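Local atomic coordinates of 2L protein (Yaba-like disease virus, PDB entry 3IT8), a protein that is a poxvirus MHC class I-like protein with an Ig-like domain and probably binds the host cytokine tumour necrosis factor. Residues K180-V188 with V283-T294; T214-F222 with R232-K240. All coordinates share one frame; numbering follows the deposited sequence.

Contact 1. Residues K180-V188 with V283-T294; sequences KDTTPTVKV and VFHDTLEAQVYT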
loop_
_atom_site.group_PDB
_atom_site.type_symbol
_atom_site.label_atom_id
_atom_site.label_comp_id
_atom_site.label_asym_id
_atom_site.label_seq_id
_atom_site.Cartn_x
_atom_site.Cartn_y
_atom_site.Cartn_z
ATOM N N LYS D 180 -27.267 -10.188 31.653
ATOM C CA LYS D 180 -26.297 -10.912 30.841
ATOM C C LYS D 180 -26.922 -11.289 29.492
ATOM O O LYS D 180 -28.144 -11.378 29.356
ATOM C CB LYS D 180 -25.856 -12.181 31.563
ATOM C CG LYS D 180 -27.005 -13.139 31.804
ATOM C CD LYS D 180 -26.508 -14.542 32.081
ATOM C CE LYS D 180 -27.659 -15.535 32.104
ATOM N NZ LYS D 180 -27.167 -16.935 32.257
ATOM N N ASP D 181 -26.082 -11.505 28.491
ATOM C CA ASP D 181 -26.579 -11.892 27.179
ATOM C C ASP D 181 -27.307 -13.223 27.298
ATOM O O ASP D 181 -26.904 -14.106 28.059
ATOM C CB ASP D 181 -25.418 -12.019 26.191
ATOM C CG ASP D 181 -25.088 -10.708 25.510
ATOM O OD1 ASP D 181 -25.132 -9.658 26.177
ATOM O OD2 ASP D 181 -24.775 -10.727 24.307
ATOM N N THR D 182 -28.388 -13.361 26.547
ATOM C CA THR D 182 -29.158 -14.597 26.562
ATOM C C THR D 182 -29.598 -15.000 25.158
ATOM O O THR D 182 -30.325 -14.265 24.482
ATOM C CB THR D 182 -30.379 -14.462 27.467
ATOM O OG1 THR D 182 -29.936 -14.467 28.828
ATOM C CG2 THR D 182 -31.375 -15.596 27.225
ATOM N N THR D 183 -29.150 -16.180 24.730
ATOM C CA THR D 183 -29.473 -16.679 23.403
ATOM C C THR D 183 -30.898 -17.169 23.288
ATOM O O THR D 183 -31.377 -17.915 24.117
ATOM C CB THR D 183 -28.546 -17.798 23.013
ATOM O OG1 THR D 183 -27.199 -17.411 23.311
ATOM C CG2 THR D 183 -28.685 -18.078 21.532
ATOM N N PRO D 184 -31.592 -16.757 22.235
ATOM C CA PRO D 184 -32.977 -17.159 22.025
ATOM C C PRO D 184 -33.151 -18.529 21.376
ATOM O O PRO D 184 -32.186 -19.158 20.944
ATOM C CB PRO D 184 -33.500 -16.056 21.128
ATOM C CG PRO D 184 -32.337 -15.859 20.206
ATOM C CD PRO D 184 -31.156 -15.834 21.173
ATOM N N THR D 185 -34.410 -18.952 21.312
ATOM C CA THR D 185 -34.824 -20.203 20.709
ATOM C C THR D 185 -35.641 -19.767 19.516
ATOM O O THR D 185 -36.513 -18.915 19.656
ATOM C CB THR D 185 -35.737 -20.984 21.643
ATOM O OG1 THR D 185 -34.975 -21.480 22.743
ATOM C CG2 THR D 185 -36.391 -22.132 20.914
ATOM N N VAL D 186 -35.380 -20.333 18.347
ATOM C CA VAL D 186 -36.135 -19.922 17.177
ATOM C C VAL D 186 -36.866 -21.090 16.557
ATOM O O VAL D 186 -36.404 -22.234 16.604
ATOM C CB VAL D 186 -35.218 -19.281 16.109
ATOM C CG1 VAL D 186 -36.054 -18.634 15.012
ATOM C CG2 VAL D 186 -34.290 -18.273 16.761
ATOM N N LYS D 187 -38.024 -20.783 15.990
ATOM C CA LYS D 187 -38.863 -21.767 15.319
ATOM C C LYS D 187 -39.679 -21.007 14.284
ATOM O O LYS D 187 -40.219 -19.946 14.588
ATOM C CB LYS D 187 -39.785 -22.450 16.326
ATOM C CG LYS D 187 -39.039 -23.283 17.357
ATOM C CD LYS D 187 -39.741 -23.286 18.702
ATOM C CE LYS D 187 -38.891 -23.981 19.756
ATOM N NZ LYS D 187 -39.445 -23.802 21.126
ATOM N N VAL D 188 -39.737 -21.522 13.060
ATOM C CA VAL D 188 -40.509 -20.873 12.007
ATOM C C VAL D 188 -41.721 -21.747 11.723
ATOM O O VAL D 188 -41.571 -22.919 11.435
ATOM C CB VAL D 188 -39.714 -20.742 10.699
ATOM C CG1 VAL D 188 -40.578 -20.061 9.653
ATOM C CG2 VAL D 188 -38.437 -19.955 10.928
ATOM N N VAL D 283 -32.286 -14.518 11.491
ATOM C CA VAL D 283 -32.350 -13.765 12.741
ATOM C C VAL D 283 -31.039 -13.113 13.142
ATOM O O VAL D 283 -30.031 -13.800 13.309
ATOM C CB VAL D 283 -32.795 -14.687 13.880
ATOM C CG1 VAL D 283 -32.626 -14.003 15.215
ATOM C CG2 VAL D 283 -34.238 -15.095 13.659
ATOM N N PHE D 284 -31.058 -11.788 13.299
ATOM C CA PHE D 284 -29.866 -11.048 13.700
ATOM C C PHE D 284 -29.963 -10.647 15.159
ATOM O O PHE D 284 -30.860 -9.910 15.552
ATOM C CB PHE D 284 -29.692 -9.808 12.842
ATOM C CG PHE D 284 -29.453 -10.106 11.404
ATOM C CD1 PHE D 284 -30.517 -10.262 10.528
ATOM C CD2 PHE D 284 -28.152 -10.227 10.912
ATOM C CE1 PHE D 284 -30.292 -10.532 9.177
ATOM C CE2 PHE D 284 -27.911 -10.500 9.556
ATOM C CZ PHE D 284 -28.984 -10.651 8.689
ATOM N N HIS D 285 -29.033 -11.145 15.963
ATOM C CA HIS D 285 -29.000 -10.841 17.386
ATOM C C HIS D 285 -27.559 -10.911 17.904
ATOM O O HIS D 285 -26.703 -11.518 17.268
ATOM C CB HIS D 285 -29.868 -11.837 18.134
ATOM C CG HIS D 285 -29.932 -11.587 19.601
ATOM N ND1 HIS D 285 -30.737 -10.621 20.156
ATOM C CD2 HIS D 285 -29.260 -12.153 20.629
ATOM C CE1 HIS D 285 -30.559 -10.601 21.463
ATOM N NE2 HIS D 285 -29.667 -11.520 21.777
ATOM N N ASP D 286 -27.288 -10.290 19.049
ATOM C CA ASP D 286 -25.936 -10.293 19.610
ATOM C C ASP D 286 -25.396 -11.707 19.780
ATOM O O ASP D 286 -24.251 -11.990 19.430
ATOM C CB ASP D 286 -25.914 -9.530 20.933
ATOM C CG ASP D 286 -25.746 -8.030 20.734
ATOM O OD1 ASP D 286 -26.050 -7.546 19.617
ATOM O OD2 ASP D 286 -25.314 -7.342 21.693
ATOM N N THR D 287 -26.213 -12.594 20.329
ATOM C CA THR D 287 -25.817 -13.987 20.469
ATOM C C THR D 287 -26.123 -14.479 19.059
ATOM O O THR D 287 -27.072 -13.999 18.456
ATOM C CB THR D 287 -26.698 -14.700 21.515
ATOM O OG1 THR D 287 -28.061 -14.731 21.078
ATOM C CG2 THR D 287 -26.634 -13.944 22.846
ATOM N N LEU D 288 -25.344 -15.408 18.521
ATOM C CA LEU D 288 -25.556 -15.869 17.134
ATOM C C LEU D 288 -25.588 -14.719 16.122
ATOM O O LEU D 288 -26.651 -14.348 15.655
ATOM C CB LEU D 288 -26.848 -16.721 16.989
ATOM C CG LEU D 288 -28.374 -16.483 17.207
ATOM C CD1 LEU D 288 -28.653 -16.346 18.675
ATOM C CD2 LEU D 288 -28.919 -15.303 16.437
ATOM N N GLU D 289 -24.422 -14.165 15.782
ATOM C CA GLU D 289 -24.322 -13.043 14.834
ATOM C C GLU D 289 -25.442 -12.992 13.782
ATOM O O GLU D 289 -26.024 -11.939 13.527
ATOM C CB GLU D 289 -22.954 -13.057 14.146
ATOM C CG GLU D 289 -21.786 -12.806 15.094
ATOM C CD GLU D 289 -20.451 -12.683 14.367
ATOM O OE1 GLU D 289 -20.061 -13.641 13.663
ATOM O OE2 GLU D 289 -19.791 -11.626 14.501
ATOM N N ALA D 290 -25.746 -14.130 13.176
ATOM C CA ALA D 290 -26.817 -14.196 12.189
ATOM C C ALA D 290 -27.074 -15.646 11.803
ATOM O O ALA D 290 -26.264 -16.260 11.106
ATOM C CB ALA D 290 -26.459 -13.389 10.964
ATOM N N GLN D 291 -28.195 -16.198 12.268
ATOM C CA GLN D 291 -28.557 -17.582 11.964
ATOM C C GLN D 291 -29.774 -17.710 11.058
ATOM O O GLN D 291 -30.690 -16.888 11.103
ATOM C CB GLN D 291 -28.813 -18.365 13.235
ATOM C CG GLN D 291 -27.588 -19.038 13.774
ATOM C CD GLN D 291 -27.943 -20.172 14.718
ATOM O OE1 GLN D 291 -28.765 -21.036 14.384
ATOM N NE2 GLN D 291 -27.326 -20.183 15.903
ATOM N N VAL D 292 -29.776 -18.754 10.229
ATOM C CA VAL D 292 -30.881 -18.987 9.310
ATOM C C VAL D 292 -31.784 -20.092 9.856
ATOM O O VAL D 292 -31.307 -21.064 10.451
ATOM C CB VAL D 292 -30.364 -19.380 7.923
ATOM C CG1 VAL D 292 -31.470 -19.227 6.902
ATOM C CG2 VAL D 292 -29.172 -18.518 7.548
ATOM N N TYR D 293 -33.093 -19.924 9.682
ATOM C CA TYR D 293 -34.076 -20.898 10.165
ATOM C C TYR D 293 -35.126 -21.171 9.096
ATOM O O TYR D 293 -35.619 -20.251 8.441
ATOM C CB TYR D 293 -34.742 -20.393 11.438
ATOM C CG TYR D 293 -33.768 -20.129 12.557
ATOM C CD1 TYR D 293 -33.180 -18.869 12.721
ATOM C CD2 TYR D 293 -33.420 -21.136 13.453
ATOM C CE1 TYR D 293 -32.267 -18.620 13.766
ATOM C CE2 TYR D 293 -32.512 -20.903 14.492
ATOM C CZ TYR D 293 -31.944 -19.643 14.644
ATOM O OH TYR D 293 -31.081 -19.405 15.683
ATOM N N THR D 294 -35.495 -22.439 8.943
ATOM C CA THR D 294 -36.439 -22.816 7.891
ATOM C C THR D 294 -37.767 -23.438 8.293
ATOM O O THR D 294 -38.266 -23.248 9.399
ATOM C CB THR D 294 -35.768 -23.804 6.917
ATOM O OG1 THR D 294 -35.316 -24.948 7.652
ATOM C CG2 THR D 294 -34.583 -23.163 6.219
#
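Val-186 lies squarely over the ring of Tyr-293, its CB 3.5 Å from the centroid of that ring and 10° off the normal, a CH-pi contact across the two segments. CG1 stands anti to the backbone N (chi1 -170°) and covers the CG-CD1 side of the ring, while CG2 reaches the phenol end, 3.4 Å from Tyr-293 CZ. The valine crosses the tyrosine at about a right angle. Val-186 CG1 also lies 4.2 Å from Val-283 CG2. Two residues further along the strand, Val-188 CG2 packs 3.8 Å from Tyr-293 CB, and the same side chain also touches Trp-216 and Cys-281. This apolar end is the tightly filled part.

A second patch, of mixed character, forms where the backbones come closest, at Thr-183 and Thr-287. Pro-184 CD touches Leu-288 CD1 at 3.6 Å, and Thr-183 leans with its hydroxyl and methyl against Thr-287 and Leu-288. The contact is looser on the solvent side, where Asp-181 OD2 comes within 4.3 Å of Asp-286 OD2, a pairing of like charges probably eased because Asp-286 OD2 is hydrogen-bonded to the chain's N-terminal Ile-1 N. The two backbones do not pair with each other: 185-188 bonds to strand 198-207, and Val-283 to Gln-291. Strand 185-189 is thus an edge of one sheet, facing strands 279-284 and 291-293 of the other, the two-sheet sandwich of an immunoglobulin-like domain.

Contact 2. Residues T214-F222 with R232-K240; sequences TKWIESEHF and RYYPEWGRK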
loop_
_atom_site.group_PDB
_atom_site.type_symbol
_atom_site.label_atom_id
_atom_site.label_comp_id
_atom_site.label_asym_id
_atom_site.label_seq_id
_atom_site.Cartn_x
_atom_site.Cartn_y
_atom_site.Cartn_z
ATOM N N THR D 214 -34.980 -9.167 11.914
ATOM C CA THR D 214 -35.294 -10.338 11.147
ATOM C C THR D 214 -35.356 -10.031 9.657
ATOM O O THR D 214 -35.903 -8.999 9.239
ATOM C CB THR D 214 -36.642 -10.885 11.642
ATOM O OG1 THR D 214 -36.577 -12.299 11.710
ATOM C CG2 THR D 214 -37.769 -10.487 10.718
ATOM N N LYS D 215 -34.781 -10.934 8.864
ATOM C CA LYS D 215 -34.785 -10.810 7.403
ATOM C C LYS D 215 -35.359 -12.061 6.755
ATOM O O LYS D 215 -34.962 -13.180 7.078
ATOM C CB LYS D 215 -33.368 -10.584 6.854
ATOM C CG LYS D 215 -32.806 -9.219 7.128
ATOM C CD LYS D 215 -31.526 -8.967 6.370
ATOM C CE LYS D 215 -31.121 -7.508 6.527
ATOM N NZ LYS D 215 -30.066 -7.086 5.555
ATOM N N TRP D 216 -36.304 -11.859 5.849
ATOM C CA TRP D 216 -36.906 -12.968 5.117
ATOM C C TRP D 216 -36.291 -13.033 3.725
ATOM O O TRP D 216 -36.431 -12.104 2.925
ATOM C CB TRP D 216 -38.425 -12.802 5.015
ATOM C CG TRP D 216 -39.101 -12.975 6.323
ATOM C CD1 TRP D 216 -39.374 -12.003 7.231
ATOM C CD2 TRP D 216 -39.536 -14.210 6.909
ATOM N NE1 TRP D 216 -39.954 -12.549 8.351
ATOM C CE2 TRP D 216 -40.065 -13.904 8.180
ATOM C CE3 TRP D 216 -39.529 -15.544 6.484
ATOM C CZ2 TRP D 216 -40.587 -14.887 9.036
ATOM C CZ3 TRP D 216 -40.046 -16.521 7.336
ATOM C CH2 TRP D 216 -40.568 -16.186 8.596
ATOM N N ILE D 217 -35.606 -14.139 3.447
ATOM C CA ILE D 217 -34.940 -14.327 2.163
ATOM C C ILE D 217 -35.343 -15.635 1.490
ATOM O O ILE D 217 -35.377 -16.685 2.133
ATOM C CB ILE D 217 -33.423 -14.326 2.359
ATOM C CG1 ILE D 217 -32.993 -13.034 3.061
ATOM C CG2 ILE D 217 -32.738 -14.461 1.036
ATOM C CD1 ILE D 217 -31.545 -13.002 3.442
ATOM N N GLU D 218 -35.652 -15.576 0.199
ATOM C CA GLU D 218 -36.035 -16.779 -0.524
ATOM C C GLU D 218 -34.881 -17.776 -0.433
ATOM O O GLU D 218 -33.727 -17.414 -0.666
ATOM C CB GLU D 218 -36.371 -16.431 -1.971
ATOM C CG GLU D 218 -37.748 -15.806 -2.100
ATOM C CD GLU D 218 -38.010 -15.218 -3.470
ATOM O OE1 GLU D 218 -37.753 -15.909 -4.480
ATOM O OE2 GLU D 218 -38.484 -14.062 -3.536
ATOM N N SER D 219 -35.192 -19.022 -0.080
ATOM C CA SER D 219 -34.173 -20.063 0.085
ATOM C C SER D 219 -33.259 -20.328 -1.114
ATOM O O SER D 219 -32.144 -20.833 -0.945
ATOM C CB SER D 219 -34.832 -21.372 0.510
ATOM O OG SER D 219 -35.774 -21.787 -0.454
ATOM N N GLU D 220 -33.725 -20.005 -2.318
ATOM C CA GLU D 220 -32.914 -20.217 -3.512
ATOM C C GLU D 220 -31.564 -19.510 -3.367
ATOM O O GLU D 220 -30.522 -20.035 -3.762
ATOM C CB GLU D 220 -33.634 -19.683 -4.749
ATOM C CG GLU D 220 -33.973 -18.211 -4.663
ATOM C CD GLU D 220 -34.379 -17.622 -6.000
ATOM O OE1 GLU D 220 -33.536 -17.626 -6.923
ATOM O OE2 GLU D 220 -35.535 -17.151 -6.127
ATOM N N HIS D 221 -31.593 -18.321 -2.782
ATOM C CA HIS D 221 -30.392 -17.523 -2.597
ATOM C C HIS D 221 -29.328 -18.119 -1.688
ATOM O O HIS D 221 -28.223 -17.588 -1.598
ATOM C CB HIS D 221 -30.774 -16.145 -2.088
ATOM C CG HIS D 221 -31.630 -15.385 -3.040
ATOM N ND1 HIS D 221 -31.255 -15.154 -4.346
ATOM C CD2 HIS D 221 -32.842 -14.799 -2.884
ATOM C CE1 HIS D 221 -32.198 -14.455 -4.953
ATOM N NE2 HIS D 221 -33.172 -14.227 -4.089
ATOM N N PHE D 222 -29.645 -19.207 -1.003
ATOM C CA PHE D 222 -28.647 -19.812 -0.139
ATOM C C PHE D 222 -27.944 -20.976 -0.822
ATOM O O PHE D 222 -27.190 -21.718 -0.187
ATOM C CB PHE D 222 -29.278 -20.258 1.179
ATOM C CG PHE D 222 -29.622 -19.118 2.079
ATOM C CD1 PHE D 222 -30.803 -18.404 1.906
ATOM C CD2 PHE D 222 -28.725 -18.700 3.056
ATOM C CE1 PHE D 222 -31.084 -17.290 2.687
ATOM C CE2 PHE D 222 -28.995 -17.591 3.836
ATOM C CZ PHE D 222 -30.180 -16.884 3.650
ATOM N N ARG D 232 -21.896 -10.922 1.692
ATOM C CA ARG D 232 -22.667 -11.311 0.519
ATOM C C ARG D 232 -23.956 -10.548 0.322
ATOM O O ARG D 232 -24.589 -10.146 1.295
ATOM C CB ARG D 232 -22.962 -12.799 0.586
ATOM C CG ARG D 232 -23.598 -13.361 -0.663
ATOM C CD ARG D 232 -23.512 -14.870 -0.631
ATOM N NE ARG D 232 -22.122 -15.295 -0.554
ATOM C CZ ARG D 232 -21.730 -16.548 -0.347
ATOM N NH1 ARG D 232 -22.626 -17.505 -0.188
ATOM N NH2 ARG D 232 -20.439 -16.852 -0.306
ATOM N N TYR D 233 -24.342 -10.347 -0.934
ATOM C CA TYR D 233 -25.575 -9.638 -1.245
ATOM C C TYR D 233 -26.784 -10.583 -1.206
ATOM O O TYR D 233 -26.672 -11.737 -1.617
ATOM C CB TYR D 233 -25.488 -9.003 -2.629
ATOM C CG TYR D 233 -26.803 -8.429 -3.080
ATOM C CD1 TYR D 233 -27.288 -7.238 -2.543
ATOM C CD2 TYR D 233 -27.601 -9.115 -3.986
ATOM C CE1 TYR D 233 -28.538 -6.746 -2.895
ATOM C CE2 TYR D 233 -28.853 -8.641 -4.345
ATOM C CZ TYR D 233 -29.318 -7.458 -3.800
ATOM O OH TYR D 233 -30.567 -6.996 -4.161
ATOM N N TYR D 234 -27.931 -10.098 -0.719
ATOM C CA TYR D 234 -29.152 -10.908 -0.669
ATOM C C TYR D 234 -30.418 -10.093 -0.878
ATOM O O TYR D 234 -30.657 -9.129 -0.154
ATOM C CB TYR D 234 -29.339 -11.594 0.688
ATOM C CG TYR D 234 -28.294 -12.594 1.113
ATOM C CD1 TYR D 234 -27.247 -12.222 1.960
ATOM C CD2 TYR D 234 -28.369 -13.923 0.706
ATOM C CE1 TYR D 234 -26.302 -13.156 2.399
ATOM C CE2 TYR D 234 -27.426 -14.864 1.132
ATOM C CZ TYR D 234 -26.397 -14.473 1.981
ATOM O OH TYR D 234 -25.466 -15.387 2.414
ATOM N N PRO D 235 -31.246 -10.454 -1.869
ATOM C CA PRO D 235 -32.495 -9.704 -2.080
ATOM C C PRO D 235 -33.279 -10.053 -0.805
ATOM O O PRO D 235 -33.150 -11.185 -0.317
ATOM C CB PRO D 235 -33.083 -10.371 -3.314
ATOM C CG PRO D 235 -31.860 -10.831 -4.062
ATOM C CD PRO D 235 -31.006 -11.404 -2.967
ATOM N N GLU D 236 -34.094 -9.157 -0.252
ATOM C CA GLU D 236 -34.719 -9.558 0.998
ATOM C C GLU D 236 -36.184 -9.395 1.378
ATOM O O GLU D 236 -36.489 -9.441 2.566
ATOM C CB GLU D 236 -33.886 -9.004 2.153
ATOM C CG GLU D 236 -33.919 -7.501 2.278
ATOM C CD GLU D 236 -33.310 -7.028 3.578
ATOM O OE1 GLU D 236 -33.812 -7.440 4.646
ATOM O OE2 GLU D 236 -32.333 -6.250 3.536
ATOM N N TRP D 237 -37.105 -9.225 0.440
ATOM C CA TRP D 237 -38.510 -9.104 0.855
ATOM C C TRP D 237 -38.697 -8.038 1.935
ATOM O O TRP D 237 -38.968 -8.375 3.088
ATOM C CB TRP D 237 -39.009 -10.440 1.424
ATOM C CG TRP D 237 -39.749 -11.321 0.471
ATOM C CD1 TRP D 237 -40.162 -12.604 0.703
ATOM C CD2 TRP D 237 -40.203 -10.986 -0.850
ATOM N NE1 TRP D 237 -40.841 -13.088 -0.386
ATOM C CE2 TRP D 237 -40.882 -12.118 -1.355
ATOM C CE3 TRP D 237 -40.103 -9.839 -1.657
ATOM C CZ2 TRP D 237 -41.461 -12.137 -2.633
ATOM C CZ3 TRP D 237 -40.678 -9.858 -2.926
ATOM C CH2 TRP D 237 -41.348 -11.001 -3.401
ATOM N N GLY D 238 -38.559 -6.766 1.576
ATOM C CA GLY D 238 -38.715 -5.708 2.561
ATOM C C GLY D 238 -40.101 -5.629 3.180
ATOM O O GLY D 238 -41.078 -6.078 2.579
ATOM N N ARG D 239 -40.184 -5.075 4.391
ATOM C CA ARG D 239 -41.460 -4.917 5.092
ATOM C C ARG D 239 -41.976 -3.530 4.718
ATOM O O ARG D 239 -41.250 -2.747 4.111
ATOM C CB ARG D 239 -41.250 -5.025 6.609
ATOM C CG ARG D 239 -40.644 -6.358 7.070
ATOM C CD ARG D 239 -41.698 -7.376 7.548
ATOM N NE ARG D 239 -41.955 -7.302 8.993
ATOM C CZ ARG D 239 -42.682 -6.357 9.596
ATOM N NH1 ARG D 239 -43.248 -5.384 8.891
ATOM N NH2 ARG D 239 -42.833 -6.381 10.917
ATOM N N LYS D 240 -43.224 -3.223 5.056
ATOM C CA LYS D 240 -43.777 -1.908 4.728
ATOM C C LYS D 240 -44.019 -1.087 5.992
ATOM O O LYS D 240 -44.849 -1.448 6.826
ATOM C CB LYS D 240 -45.091 -2.050 3.952
ATOM C CG LYS D 240 -45.712 -0.719 3.569
ATOM C CD LYS D 240 -47.120 -0.884 3.031
ATOM C CE LYS D 240 -47.780 0.476 2.815
ATOM N NZ LYS D 240 -49.222 0.363 2.450
#
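In this Ig-like domain, strand 213-218 forms the edge of the three-stranded sheet, and the chain that leaves it through the 3-10 turn 219-222 loops back so that residues 232-240 run alongside, without regular secondary structure. Arg-232, at the start of the returning loop, forms a salt bridge with an acidic side chain on the chain of another protein. Lys-215 and Glu-236 make the polar link: Lys-215 NZ donates to Glu-236 OE2 at 3.1 Å in a salt bridge, approaching from above the carboxylate, 41° out of its plane. The lysine is extended beyond CG, and Glu-236 OE1 lies along its methylenes; the glutamate is poorly ordered, which suggests a mobile bridge near solvent.

Next to this pair, toward Phe-222, the packing is apolar. Ile-217 CD1 meets Tyr-234 CB at 3.8 Å, its CG1 branch anti to the carbonyl carbon (chi1 -56°) and directed at the root of the tyrosine. Phe-222 and Tyr-234 lie with planes 24° apart but slid aside, centroids 5.3 Å apart, so that the rings barely overlap. Tyr-234 also stacks with Tyr-228, and its OH accepts a hydrogen bond from Val-229 N. His-221 is sandwiched: Pro-235 CD sits 3.7 Å from its ring centroid in a CH-pi contact, and Glu-220 CG covers the opposite face. At the far end, Glu-218 OE2 hangs over one face of the exposed Trp-237 ring, 3.7 Å from CZ2, while Trp-216 CB touches Trp-237 CB at 4.3 Å.

Trp-216 then turns inward between the sheets, against Cys-202 and Val-269, with NE1 bonded to Asp-267 OD2 of strand 263-271. Strand 279-284 flanks strand 213-218 through backbone bonds.

Overall arrangement
The two contacts belong to the same Ig-like domain, with centres about 16 Å apart. Contact 2 is nested along the chain inside the span closed by contact 1: segment 180-188 opens it, 214-222 and 232-240 follow, and 283-294 ends it. They share the sheet in which strands 213-218 and 279-284 are neighbours, and there Phe-284 CE1 packs on Lys-215 CD at 3.4 Å. Val-188 CG1, 4.0 Å from Trp-216 CH2, instead reaches across the sandwich from the facing sheet. Contact 1 joins the two sheets, whereas contact 2 lays a long loop along the edge strand. That loop also carries a residue that meets the partner protein.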